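Local coordinates for ESX-1 secretion system protein EccA1 (Mycobacterium tuberculosis, PDB 4F3V) that is the tetratricopeptide-repeat N-terminal part of an ATPase that may power export of virulence factors through the ESX-1 type VII secretion system, at residues 120-125 and 139-144; 153-158 and 175-180; 6-11 and 71-76; 24-29 and 44-49. All blocks are in the same frame, centred on the assembly; numbering follows the deposited sequence.

Interaction 1 (120-125 and 139-144)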
loop_
_atom_site.group_PDB
_atom_site.type_symbol
_atom_site.label_atom_id
_atom_site.label_comp_id
_atom_site.label_asym_id
_atom_site.label_seq_id
_atom_site.Cartn_x
_atom_site.Cartn_y
_atom_site.Cartn_z
ATOM N N ASP A 120 11.186 8.612 -5.881
ATOM C CA ASP A 120 10.345 9.627 -5.288
ATOM C C ASP A 120 9.651 9.052 -4.045
ATOM O O ASP A 120 9.550 9.732 -3.030
ATOM C CB ASP A 120 9.289 10.138 -6.276
ATOM C CG ASP A 120 9.883 10.962 -7.407
ATOM O OD1 ASP A 120 10.995 11.498 -7.284
ATOM O OD2 ASP A 120 9.206 11.088 -8.435
ATOM N N ALA A 121 9.184 7.808 -4.147
ATOM C CA ALA A 121 8.537 7.123 -3.013
ATOM C C ALA A 121 9.514 7.048 -1.838
ATOM O O ALA A 121 9.158 7.400 -0.722
ATOM C CB ALA A 121 8.045 5.720 -3.397
ATOM N N MET A 122 10.735 6.596 -2.110
ATOM C CA MET A 122 11.777 6.445 -1.065
ATOM C C MET A 122 12.164 7.773 -0.453
ATOM O O MET A 122 12.312 7.893 0.755
ATOM C CB MET A 122 13.048 5.798 -1.642
ATOM C CG MET A 122 12.885 4.336 -2.010
ATOM S SD MET A 122 12.314 3.244 -0.689
ATOM C CE MET A 122 13.768 3.414 0.320
ATOM N N GLU A 123 12.316 8.783 -1.303
ATOM C CA GLU A 123 12.644 10.109 -0.826
ATOM C C GLU A 123 11.569 10.647 0.134
ATOM O O GLU A 123 11.907 11.249 1.120
ATOM C CB GLU A 123 12.851 11.047 -2.006
ATOM C CG GLU A 123 13.234 12.449 -1.622
ATOM C CD GLU A 123 13.457 13.355 -2.833
ATOM O OE1 GLU A 123 13.833 12.860 -3.933
ATOM O OE2 GLU A 123 13.257 14.567 -2.676
ATOM N N ALA A 124 10.287 10.432 -0.180
ATOM C CA ALA A 124 9.200 10.857 0.711
ATOM C C ALA A 124 9.297 10.102 2.028
ATOM O O ALA A 124 9.147 10.691 3.084
ATOM C CB ALA A 124 7.825 10.638 0.066
ATOM N N LEU A 125 9.600 8.813 1.968
ATOM C CA LEU A 125 9.707 7.998 3.193
ATOM C C LEU A 125 10.828 8.477 4.122
ATOM O O LEU A 125 10.697 8.398 5.338
ATOM C CB LEU A 125 9.872 6.501 2.862
ATOM C CG LEU A 125 8.611 5.811 2.285
ATOM C CD1 LEU A 125 8.945 4.372 1.872
ATOM C CD2 LEU A 125 7.418 5.803 3.242
ATOM N N TRP A 139 7.715 -1.182 6.659
ATOM C CA TRP A 139 6.608 -1.758 5.882
ATOM C C TRP A 139 6.469 -1.069 4.544
ATOM O O TRP A 139 6.378 -1.741 3.493
ATOM C CB TRP A 139 5.281 -1.719 6.653
ATOM C CG TRP A 139 4.159 -2.147 5.748
ATOM C CD1 TRP A 139 3.200 -1.349 5.155
ATOM C CD2 TRP A 139 3.965 -3.488 5.167
ATOM N NE1 TRP A 139 2.395 -2.098 4.315
ATOM C CE2 TRP A 139 2.802 -3.390 4.295
ATOM C CE3 TRP A 139 4.589 -4.724 5.324
ATOM C CZ2 TRP A 139 2.314 -4.484 3.601
ATOM C CZ3 TRP A 139 4.074 -5.821 4.631
ATOM C CH2 TRP A 139 2.974 -5.696 3.780
ATOM N N MET A 140 6.457 0.269 4.539
ATOM C CA MET A 140 6.344 0.991 3.262
ATOM C C MET A 140 7.528 0.743 2.319
ATOM O O MET A 140 7.350 0.640 1.104
ATOM C CB MET A 140 6.160 2.487 3.462
ATOM C CG MET A 140 4.885 2.865 4.193
ATOM S SD MET A 140 3.388 2.021 3.641
ATOM C CE MET A 140 3.329 2.329 1.872
ATOM N N LYS A 141 8.725 0.608 2.860
ATOM C CA LYS A 141 9.864 0.237 2.025
ATOM C C LYS A 141 9.683 -1.145 1.387
ATOM O O LYS A 141 10.033 -1.338 0.234
ATOM C CB LYS A 141 11.172 0.339 2.793
ATOM C CG LYS A 141 11.554 1.778 3.089
ATOM C CD LYS A 141 12.956 1.867 3.686
ATOM C CE LYS A 141 13.393 3.304 3.920
ATOM N NZ LYS A 141 14.854 3.379 4.287
ATOM N N ALA A 142 9.131 -2.087 2.144
ATOM C CA ALA A 142 8.789 -3.415 1.656
ATOM C C ALA A 142 7.783 -3.320 0.498
ATOM O O ALA A 142 7.899 -4.031 -0.509
ATOM C CB ALA A 142 8.240 -4.268 2.800
ATOM N N VAL A 143 6.845 -2.381 0.608
ATOM C CA VAL A 143 5.906 -2.095 -0.468
ATOM C C VAL A 143 6.616 -1.550 -1.721
ATOM O O VAL A 143 6.378 -2.021 -2.824
ATOM C CB VAL A 143 4.776 -1.112 -0.030
ATOM C CG1 VAL A 143 4.040 -0.580 -1.239
ATOM C CG2 VAL A 143 3.803 -1.772 0.964
ATOM N N VAL A 144 7.490 -0.558 -1.540
ATOM C CA VAL A 144 8.194 0.065 -2.641
ATOM C C VAL A 144 9.153 -0.921 -3.327
ATOM O O VAL A 144 9.147 -1.069 -4.576
ATOM C CB VAL A 144 8.952 1.330 -2.180
ATOM C CG1 VAL A 144 9.773 1.966 -3.328
ATOM C CG2 VAL A 144 7.979 2.325 -1.571
#

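Interaction 2 (153-158 and 175-180)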
loop_
_atom_site.group_PDB
_atom_site.type_symbol
_atom_site.label_atom_id
_atom_site.label_comp_id
_atom_site.label_asym_id
_atom_site.label_seq_id
_atom_site.Cartn_x
_atom_site.Cartn_y
_atom_site.Cartn_z
ATOM N N ASP A 153 15.835 -6.846 -0.955
ATOM C CA ASP A 153 15.663 -5.594 -0.180
ATOM C C ASP A 153 14.368 -5.681 0.662
ATOM O O ASP A 153 14.329 -5.210 1.812
ATOM C CB ASP A 153 15.633 -4.382 -1.106
ATOM C CG ASP A 153 16.967 -4.136 -1.802
ATOM O OD1 ASP A 153 18.002 -4.212 -1.116
ATOM O OD2 ASP A 153 16.982 -3.835 -3.025
ATOM N N VAL A 154 13.330 -6.321 0.115
ATOM C CA VAL A 154 12.125 -6.590 0.881
ATOM C C VAL A 154 12.484 -7.360 2.147
ATOM O O VAL A 154 12.147 -6.944 3.246
ATOM C CB VAL A 154 11.070 -7.367 0.064
ATOM C CG1 VAL A 154 9.974 -7.906 0.991
ATOM C CG2 VAL A 154 10.472 -6.472 -1.034
ATOM N N ILE A 155 13.201 -8.459 1.992
ATOM C CA ILE A 155 13.569 -9.290 3.136
ATOM C C ILE A 155 14.383 -8.472 4.165
ATOM O O ILE A 155 14.096 -8.513 5.358
ATOM C CB ILE A 155 14.313 -10.565 2.692
ATOM C CG1 ILE A 155 13.328 -11.493 1.937
ATOM C CG2 ILE A 155 15.001 -11.242 3.888
ATOM C CD1 ILE A 155 13.944 -12.675 1.218
ATOM N N ASP A 156 15.350 -7.684 3.701
ATOM C CA ASP A 156 16.093 -6.813 4.618
ATOM C C ASP A 156 15.181 -5.932 5.490
ATOM O O ASP A 156 15.459 -5.730 6.678
ATOM C CB ASP A 156 17.062 -5.873 3.867
ATOM C CG ASP A 156 18.500 -6.274 4.036
ATOM O OD1 ASP A 156 18.838 -7.453 3.750
ATOM O OD2 ASP A 156 19.292 -5.398 4.453
ATOM N N GLN A 157 14.134 -5.378 4.883
ATOM C CA GLN A 157 13.191 -4.523 5.612
ATOM C C GLN A 157 12.277 -5.250 6.611
ATOM O O GLN A 157 11.926 -4.700 7.647
ATOM C CB GLN A 157 12.326 -3.747 4.620
ATOM C CG GLN A 157 13.117 -2.733 3.816
ATOM C CD GLN A 157 13.715 -1.641 4.711
ATOM O OE1 GLN A 157 13.063 -1.170 5.611
ATOM N NE2 GLN A 157 14.934 -1.241 4.452
ATOM N N VAL A 158 11.896 -6.482 6.313
ATOM C CA VAL A 158 10.881 -7.158 7.130
ATOM C C VAL A 158 11.435 -8.266 8.014
ATOM O O VAL A 158 10.693 -8.813 8.842
ATOM C CB VAL A 158 9.757 -7.743 6.264
ATOM C CG1 VAL A 158 9.067 -6.635 5.475
ATOM C CG2 VAL A 158 10.279 -8.861 5.352
ATOM N N VAL A 175 3.862 -11.991 5.400
ATOM C CA VAL A 175 3.422 -12.172 4.019
ATOM C C VAL A 175 4.468 -11.651 3.024
ATOM O O VAL A 175 4.828 -12.347 2.059
ATOM C CB VAL A 175 2.064 -11.500 3.758
ATOM C CG1 VAL A 175 1.663 -11.716 2.288
ATOM C CG2 VAL A 175 0.997 -12.073 4.696
ATOM N N ALA A 176 4.985 -10.438 3.257
ATOM C CA ALA A 176 6.030 -9.885 2.359
ATOM C C ALA A 176 7.275 -10.756 2.320
ATOM O O ALA A 176 7.864 -10.973 1.246
ATOM C CB ALA A 176 6.384 -8.441 2.726
ATOM N N HIS A 177 7.655 -11.290 3.479
ATOM C CA HIS A 177 8.829 -12.136 3.592
ATOM C C HIS A 177 8.589 -13.421 2.779
ATOM O O HIS A 177 9.458 -13.870 2.007
ATOM C CB HIS A 177 9.112 -12.439 5.072
ATOM C CG HIS A 177 10.541 -12.886 5.349
ATOM N ND1 HIS A 177 11.163 -12.674 6.531
ATOM C CD2 HIS A 177 11.456 -13.557 4.547
ATOM C CE1 HIS A 177 12.404 -13.180 6.470
ATOM N NE2 HIS A 177 12.576 -13.718 5.255
ATOM N N GLY A 178 7.386 -13.994 2.906
ATOM C CA GLY A 178 7.008 -15.221 2.155
ATOM C C GLY A 178 6.915 -15.038 0.660
ATOM O O GLY A 178 7.388 -15.884 -0.098
ATOM N N VAL A 179 6.322 -13.912 0.232
ATOM C CA VAL A 179 6.267 -13.557 -1.175
ATOM C C VAL A 179 7.668 -13.386 -1.773
ATOM O O VAL A 179 7.952 -13.901 -2.868
ATOM C CB VAL A 179 5.383 -12.324 -1.387
ATOM C CG1 VAL A 179 5.541 -11.767 -2.794
ATOM C CG2 VAL A 179 3.909 -12.698 -1.082
ATOM N N ALA A 180 8.516 -12.625 -1.079
ATOM C CA ALA A 180 9.906 -12.428 -1.493
ATOM C C ALA A 180 10.629 -13.788 -1.618
ATOM O O ALA A 180 11.312 -14.054 -2.613
ATOM C CB ALA A 180 10.637 -11.489 -0.510
HETATM O O HOH W 1 9.755 -11.353 8.439
#

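Interaction 3 (6-11 and 71-76)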
loop_
_atom_site.group_PDB
_atom_site.type_symbol
_atom_site.label_atom_id
_atom_site.label_comp_id
_atom_site.label_asym_id
_atom_site.label_seq_id
_atom_site.Cartn_x
_atom_site.Cartn_y
_atom_site.Cartn_z
ATOM N N ARG A 6 -14.149 32.575 3.532
ATOM C CA ARG A 6 -14.913 31.787 2.577
ATOM C C ARG A 6 -14.493 30.304 2.561
ATOM O O ARG A 6 -15.338 29.415 2.590
ATOM C CB ARG A 6 -14.782 32.370 1.175
ATOM C CG ARG A 6 -15.786 31.788 0.186
ATOM C CD ARG A 6 -15.823 32.491 -1.173
ATOM N NE ARG A 6 -16.470 31.615 -2.167
ATOM C CZ ARG A 6 -15.829 30.882 -3.087
ATOM N NH1 ARG A 6 -14.499 30.939 -3.229
ATOM N NH2 ARG A 6 -16.534 30.095 -3.896
ATOM N N LEU A 7 -13.191 30.049 2.514
ATOM C CA LEU A 7 -12.658 28.682 2.464
ATOM C C LEU A 7 -12.952 27.912 3.753
ATOM O O LEU A 7 -13.262 26.722 3.711
ATOM C CB LEU A 7 -11.142 28.690 2.181
ATOM C CG LEU A 7 -10.679 29.311 0.858
ATOM C CD1 LEU A 7 -9.183 29.012 0.657
ATOM C CD2 LEU A 7 -11.507 28.842 -0.321
ATOM N N ALA A 8 -12.838 28.601 4.882
ATOM C CA ALA A 8 -13.222 28.053 6.190
ATOM C C ALA A 8 -14.654 27.526 6.168
ATOM O O ALA A 8 -14.931 26.399 6.560
ATOM C CB ALA A 8 -13.117 29.129 7.276
ATOM N N SER A 9 -15.557 28.395 5.742
ATOM C CA SER A 9 -16.947 28.062 5.775
ATOM C C SER A 9 -17.246 26.928 4.732
ATOM O O SER A 9 -18.033 26.048 5.001
ATOM C CB SER A 9 -17.787 29.333 5.636
ATOM O OG SER A 9 -17.976 29.668 4.298
ATOM N N LEU A 10 -16.570 26.918 3.578
ATOM C CA LEU A 10 -16.713 25.812 2.615
ATOM C C LEU A 10 -16.219 24.490 3.219
ATOM O O LEU A 10 -16.857 23.449 3.046
ATOM C CB LEU A 10 -15.937 26.086 1.318
ATOM C CG LEU A 10 -16.480 27.128 0.330
ATOM C CD1 LEU A 10 -15.432 27.325 -0.765
ATOM C CD2 LEU A 10 -17.806 26.745 -0.263
ATOM N N PHE A 11 -15.116 24.540 3.960
ATOM C CA PHE A 11 -14.598 23.341 4.599
ATOM C C PHE A 11 -15.546 22.777 5.656
ATOM O O PHE A 11 -15.836 21.576 5.699
ATOM C CB PHE A 11 -13.215 23.619 5.251
ATOM C CG PHE A 11 -12.548 22.376 5.729
ATOM C CD1 PHE A 11 -11.793 21.636 4.886
ATOM C CD2 PHE A 11 -12.782 21.904 7.012
ATOM C CE1 PHE A 11 -11.207 20.449 5.322
ATOM C CE2 PHE A 11 -12.218 20.722 7.459
ATOM C CZ PHE A 11 -11.434 19.988 6.609
ATOM N N SER A 71 -8.807 22.910 8.498
ATOM C CA SER A 71 -9.736 22.290 9.409
ATOM C C SER A 71 -9.659 22.988 10.779
ATOM O O SER A 71 -10.670 23.285 11.412
ATOM C CB SER A 71 -9.433 20.796 9.547
ATOM O OG SER A 71 -8.117 20.579 9.963
ATOM N N GLY A 72 -8.436 23.293 11.209
ATOM C CA GLY A 72 -8.216 24.004 12.475
ATOM C C GLY A 72 -8.874 25.372 12.569
ATOM O O GLY A 72 -9.327 25.775 13.627
ATOM N N SER A 73 -8.979 26.073 11.441
ATOM C CA SER A 73 -9.591 27.395 11.425
ATOM C C SER A 73 -11.118 27.316 11.694
ATOM O O SER A 73 -11.756 28.318 11.963
ATOM C CB SER A 73 -9.294 28.104 10.108
ATOM O OG SER A 73 -10.053 27.553 9.057
ATOM N N VAL A 74 -11.700 26.119 11.603
ATOM C CA VAL A 74 -13.093 25.907 11.979
ATOM C C VAL A 74 -13.215 24.864 13.096
ATOM O O VAL A 74 -14.264 24.237 13.270
ATOM C CB VAL A 74 -13.960 25.548 10.749
ATOM C CG1 VAL A 74 -14.191 26.798 9.902
ATOM C CG2 VAL A 74 -13.364 24.407 9.929
ATOM N N GLN A 75 -12.135 24.691 13.845
ATOM C CA GLN A 75 -12.091 23.828 15.028
ATOM C C GLN A 75 -12.453 22.374 14.755
ATOM O O GLN A 75 -13.071 21.722 15.588
ATOM C CB GLN A 75 -12.965 24.422 16.166
ATOM C CG GLN A 75 -12.586 25.852 16.540
ATOM C CD GLN A 75 -13.198 26.911 15.604
ATOM O OE1 GLN A 75 -14.385 26.851 15.280
ATOM N NE2 GLN A 75 -12.406 27.924 15.235
ATOM N N ILE A 76 -12.063 21.850 13.594
ATOM C CA ILE A 76 -12.341 20.439 13.267
ATOM C C ILE A 76 -11.035 19.672 13.304
ATOM O O ILE A 76 -10.027 20.104 12.722
ATOM C CB ILE A 76 -12.996 20.313 11.881
ATOM C CG1 ILE A 76 -14.415 20.922 11.904
ATOM C CG2 ILE A 76 -13.018 18.847 11.384
ATOM C CD1 ILE A 76 -15.085 20.986 10.539
#

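Interaction 4 (24-29 and 44-49)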
loop_
_atom_site.group_PDB
_atom_site.type_symbol
_atom_site.label_atom_id
_atom_site.label_comp_id
_atom_site.label_asym_id
_atom_site.label_seq_id
_atom_site.Cartn_x
_atom_site.Cartn_y
_atom_site.Cartn_z
ATOM N N ARG A 24 -21.612 16.051 -2.936
ATOM C CA ARG A 24 -21.679 17.472 -2.598
ATOM C C ARG A 24 -20.448 17.934 -1.782
ATOM O O ARG A 24 -19.955 19.032 -2.004
ATOM C CB ARG A 24 -22.974 17.800 -1.855
ATOM C CG ARG A 24 -24.239 17.733 -2.730
ATOM C CD ARG A 24 -25.407 18.468 -2.085
ATOM N NE ARG A 24 -26.713 18.031 -2.586
ATOM C CZ ARG A 24 -27.445 17.097 -1.975
ATOM N NH1 ARG A 24 -26.995 16.517 -0.851
ATOM N NH2 ARG A 24 -28.616 16.736 -2.467
ATOM N N SER A 25 -19.985 17.107 -0.846
ATOM C CA SER A 25 -18.789 17.415 -0.087
ATOM C C SER A 25 -17.607 17.564 -1.051
ATOM O O SER A 25 -16.833 18.509 -0.937
ATOM C CB SER A 25 -18.460 16.318 0.925
ATOM O OG SER A 25 -19.437 16.256 1.947
ATOM N N LEU A 26 -17.503 16.658 -2.012
ATOM C CA LEU A 26 -16.422 16.715 -3.017
ATOM C C LEU A 26 -16.440 18.048 -3.767
ATOM O O LEU A 26 -15.376 18.644 -3.991
ATOM C CB LEU A 26 -16.509 15.537 -3.990
ATOM C CG LEU A 26 -15.419 15.419 -5.075
ATOM C CD1 LEU A 26 -14.034 15.356 -4.434
ATOM C CD2 LEU A 26 -15.668 14.254 -6.058
ATOM N N ASP A 27 -17.636 18.513 -4.148
ATOM C CA ASP A 27 -17.764 19.773 -4.882
ATOM C C ASP A 27 -17.160 20.876 -4.028
ATOM O O ASP A 27 -16.465 21.735 -4.547
ATOM C CB ASP A 27 -19.224 20.156 -5.156
ATOM C CG ASP A 27 -19.893 19.299 -6.221
ATOM O OD1 ASP A 27 -19.192 18.729 -7.094
ATOM O OD2 ASP A 27 -21.146 19.225 -6.181
ATOM N N LEU A 28 -17.420 20.831 -2.719
ATOM C CA LEU A 28 -16.968 21.884 -1.816
ATOM C C LEU A 28 -15.476 21.798 -1.552
ATOM O O LEU A 28 -14.796 22.823 -1.559
ATOM C CB LEU A 28 -17.745 21.852 -0.495
ATOM C CG LEU A 28 -19.235 22.192 -0.562
ATOM C CD1 LEU A 28 -19.888 21.977 0.781
ATOM C CD2 LEU A 28 -19.452 23.626 -1.022
ATOM N N PHE A 29 -14.958 20.602 -1.267
ATOM C CA PHE A 29 -13.512 20.436 -1.100
ATOM C C PHE A 29 -12.775 20.850 -2.394
ATOM O O PHE A 29 -11.704 21.450 -2.346
ATOM C CB PHE A 29 -13.143 18.996 -0.745
ATOM C CG PHE A 29 -13.568 18.553 0.625
ATOM C CD1 PHE A 29 -13.171 19.250 1.768
ATOM C CD2 PHE A 29 -14.301 17.416 0.791
ATOM C CE1 PHE A 29 -13.516 18.810 3.035
ATOM C CE2 PHE A 29 -14.653 16.967 2.051
ATOM C CZ PHE A 29 -14.266 17.663 3.185
ATOM N N ILE A 44 -7.169 16.183 1.340
ATOM C CA ILE A 44 -7.519 15.006 2.128
ATOM C C ILE A 44 -9.055 14.789 2.143
ATOM O O ILE A 44 -9.535 13.665 2.086
ATOM C CB ILE A 44 -6.915 15.098 3.559
ATOM C CG1 ILE A 44 -5.369 15.092 3.452
ATOM C CG2 ILE A 44 -7.410 13.961 4.452
ATOM C CD1 ILE A 44 -4.649 15.479 4.743
ATOM N N GLY A 45 -9.808 15.868 2.246
ATOM C CA GLY A 45 -11.279 15.800 2.127
ATOM C C GLY A 45 -11.695 15.159 0.810
ATOM O O GLY A 45 -12.592 14.313 0.780
ATOM N N ARG A 46 -11.022 15.523 -0.284
ATOM C CA ARG A 46 -11.328 14.931 -1.596
ATOM C C ARG A 46 -11.083 13.423 -1.592
ATOM O O ARG A 46 -11.912 12.645 -2.119
ATOM C CB ARG A 46 -10.543 15.598 -2.715
ATOM C CG ARG A 46 -11.013 17.017 -3.012
ATOM C CD ARG A 46 -10.114 17.745 -3.990
ATOM N NE ARG A 46 -10.000 17.050 -5.268
ATOM C CZ ARG A 46 -9.762 17.632 -6.450
ATOM N NH1 ARG A 46 -9.585 18.946 -6.563
ATOM N NH2 ARG A 46 -9.674 16.876 -7.526
ATOM N N ILE A 47 -9.964 13.015 -0.984
ATOM C CA ILE A 47 -9.645 11.591 -0.816
ATOM C C ILE A 47 -10.767 10.885 -0.050
ATOM O O ILE A 47 -11.232 9.826 -0.439
ATOM C CB ILE A 47 -8.295 11.382 -0.077
ATOM C CG1 ILE A 47 -7.132 11.870 -0.949
ATOM C CG2 ILE A 47 -8.123 9.909 0.277
ATOM C CD1 ILE A 47 -5.751 11.816 -0.291
ATOM N N ARG A 48 -11.211 11.506 1.041
ATOM C CA ARG A 48 -12.308 10.949 1.809
ATOM C C ARG A 48 -13.570 10.742 0.946
ATOM O O ARG A 48 -14.341 9.812 1.202
ATOM C CB ARG A 48 -12.618 11.861 2.987
ATOM C CG ARG A 48 -13.925 11.592 3.696
ATOM C CD ARG A 48 -13.912 10.265 4.407
ATOM N NE ARG A 48 -15.152 10.106 5.163
ATOM C CZ ARG A 48 -16.328 9.774 4.641
ATOM N NH1 ARG A 48 -16.468 9.549 3.344
ATOM N NH2 ARG A 48 -17.379 9.674 5.435
ATOM N N CYS A 49 -13.787 11.620 -0.034
ATOM C CA CYS A 49 -14.988 11.543 -0.889
ATOM C C CYS A 49 -14.807 10.606 -2.071
ATOM O O CYS A 49 -15.648 10.570 -2.946
ATOM C CB CYS A 49 -15.394 12.930 -1.395
ATOM S SG CYS A 49 -15.862 14.085 -0.085
#

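Interaction 1 (120-125 and 139-144)
Segments 120-125 and 139-144 run almost exactly antiparallel, their axes 10.3 Å apart at an angle of 174°, a spacing wide enough for full-sized aliphatic side chains to interleave. The buried part lies around Leu-125. With CG anti to its carbonyl carbon, the leucine forks over the root of Met-140: CD2 stands 3.6 Å and CD1 3.7 Å from Met-140 CB. Met-140 then bends at chi2 and chi3 so that its end leads away, and the side chain packs on Met-106 and Ala-110 of helix 101-115. Beside this, Val-144 spreads its two methyls between neighbours, CG2 lying 3.9 Å from Ala-121 CB and CG1 lying 3.9 Å from Met-122 SD. The other flank is only partly buried and is built from long chains. Met-122, bent at both chi2 and chi3, turns toward the other helix so that its methyl CE sits 3.6 Å from Lys-141 CE, crossing the lysine chain at about a right angle. Lys-141 is extended beyond CG, delivering NZ to a salt bridge with Glu-126. Trp-269, on a loop, packs against Met-122 and Val-144. Such antiparallel pairing of successive helices, 118-125 and 134-147, is characteristic of the helical-hairpin architecture of tetratricopeptide-repeat domains.

Interaction 2 (153-158 and 175-180)
The imidazole of His-177 is the one flat side chain at this interface, and a water lies in its plane at the edge, 2.7 Å from ND1. That water also donates to Val-158 O, again at 2.7 Å, and so joins the last turn of helix 151-158 to the ring and should restrain its rotation. The CG2 methyls of Ile-155 and Val-158 sit obliquely to the ring; the isoleucine methyl stands 3.7 Å from His-177 NE2, whereas Val-158 CG2 lies nearer the base of the side chain, 3.8 Å from His-177 CB. With CG anti to the backbone N (chi1 -160°), the histidine reaches across the groove, and its side chain as a whole crosses that of Ile-155 at about a right angle. Segments 153-158 and 175-180 are antiparallel, their axes closing to 9.0 Å at 153°, packing of the kind that builds the superhelix of a tetratricopeptide-repeat domain. The small alanines of helix 167-183 are consistent with this close approach. Ala-180 CB is met by Ile-155 CG1 at 3.6 Å, and Val-154 CG1 reaches between Ala-180 and Ala-176, lying 3.7 Å from Ala-176 O. Tyr-91, on a loop, touches Val-154 and Ala-176, while Glu-189 and Arg-193 of helix 187-198 touch His-177.

Interaction 3 (6-11 and 71-76)
A Schellman motif ends the short helix that includes Ser-71 and Gly-72, and the turn it makes is laid against helix 2-17 near the N-terminus of the domain. Ser-71 O is the hub, accepting from both Val-74 N and Ile-76 N at 3.0 Å each, while Gln-75 N returns to Gly-72 O to complete the motif. Gln-75 takes the positive phi (58°) of the C-prime position, which turns the chain so that Ile-76 follows Val-74 onto helix 2-17. Phe-11 makes the largest share of the contact. Its CG is anti to the backbone N (chi1 -171°), sending the ring against Ser-71, whose N lies over one face toward the rim and whose CB stands 3.5 Å from Phe-11 CE2. Ile-76 CD1 comes up at the ring edge, near its plane, 4.2 Å from that same CE2. In this mainly helical tetratricopeptide-repeat domain, the helix-ending turn thereby packs on the N-terminal helix 2-17. Val-74 divides its methyls: CG2 slants in on Phe-11 CD2 at 3.9 Å, and CG1 drops onto the preceding turn, 3.4 Å from Ala-8 O and 3.7 Å from Ala-8 CB. Ser-71 OG turns to Asp-41 for its hydrogen bond, and Ser-73 OG to Leu-70 O. Met-78 packs on both Phe-11 and Ser-71.

Interaction 4 (24-29 and 44-49)
The ring of Phe-29 lies flat on the backbone of Gly-45, a CH-pi contact at the centre of an antiparallel helix pair in this tetratricopeptide-repeat domain. Gly-45 CA sits 3.5 Å from the ring centroid and only 9° off the ring normal, so the aromatic face rests squarely on the main chain. Gly-45 has no side chain between its backbone and the ring, consistent with the 8.8 Å approach of the axes of 24-29 and 44-48 at 161°. Cys-49 approaches the same ring differently: SG lies at the edge and in plane, 4.9 Å from the centroid, in a sulfur-aromatic contact. Leu-26 and Arg-46 extend the packing along the groove. Leu-26 CD1 rests 3.7 Å from Arg-46 CG, and that methylene also touches Phe-29 CB, so the aliphatic root of the arginine is wedged between leucine and phenylalanine. Beyond it the chain bends at chi3; NE pairs in a salt bridge with Asp-51, beyond the end of helix 40-48, while NH1 bonds back across the pair to Thr-33 OG1 of helix 22-35. Helix 2-17 packs on helix 22-35, Ala-14 touching Phe-29 and supplying its carbonyl to Ser-25 OG. The hydroxyl of Ser-25 is engaged there, and its CB meets Cys-49 SG at 3.6 Å.

In the fold
The four contacts fall into two clusters within one elongated helical domain. Interactions 3 and 4 form one: their centres are 13 Å apart, interaction 4 is nested in the loop closed by interaction 3, and the clusters of side chains merge where Phe-11 CE1 meets Phe-29 CE1 at 3.6 Å. Interactions 1 and 2 form the other, with centres 14 Å apart, joined by consecutive helices 134-147 and 151-158; Ala-142 CB touches Val-158 CG1 at 3.7 Å. Interactions 2 and 3 lie on opposite sides of the chain's centre, about 43 Å apart between centres. A bound samarium ion lies about 10 Å from the Ala-121 side chain, and a sulfate, probably from the crystallisation liquor, about 5 Å from that of His-177.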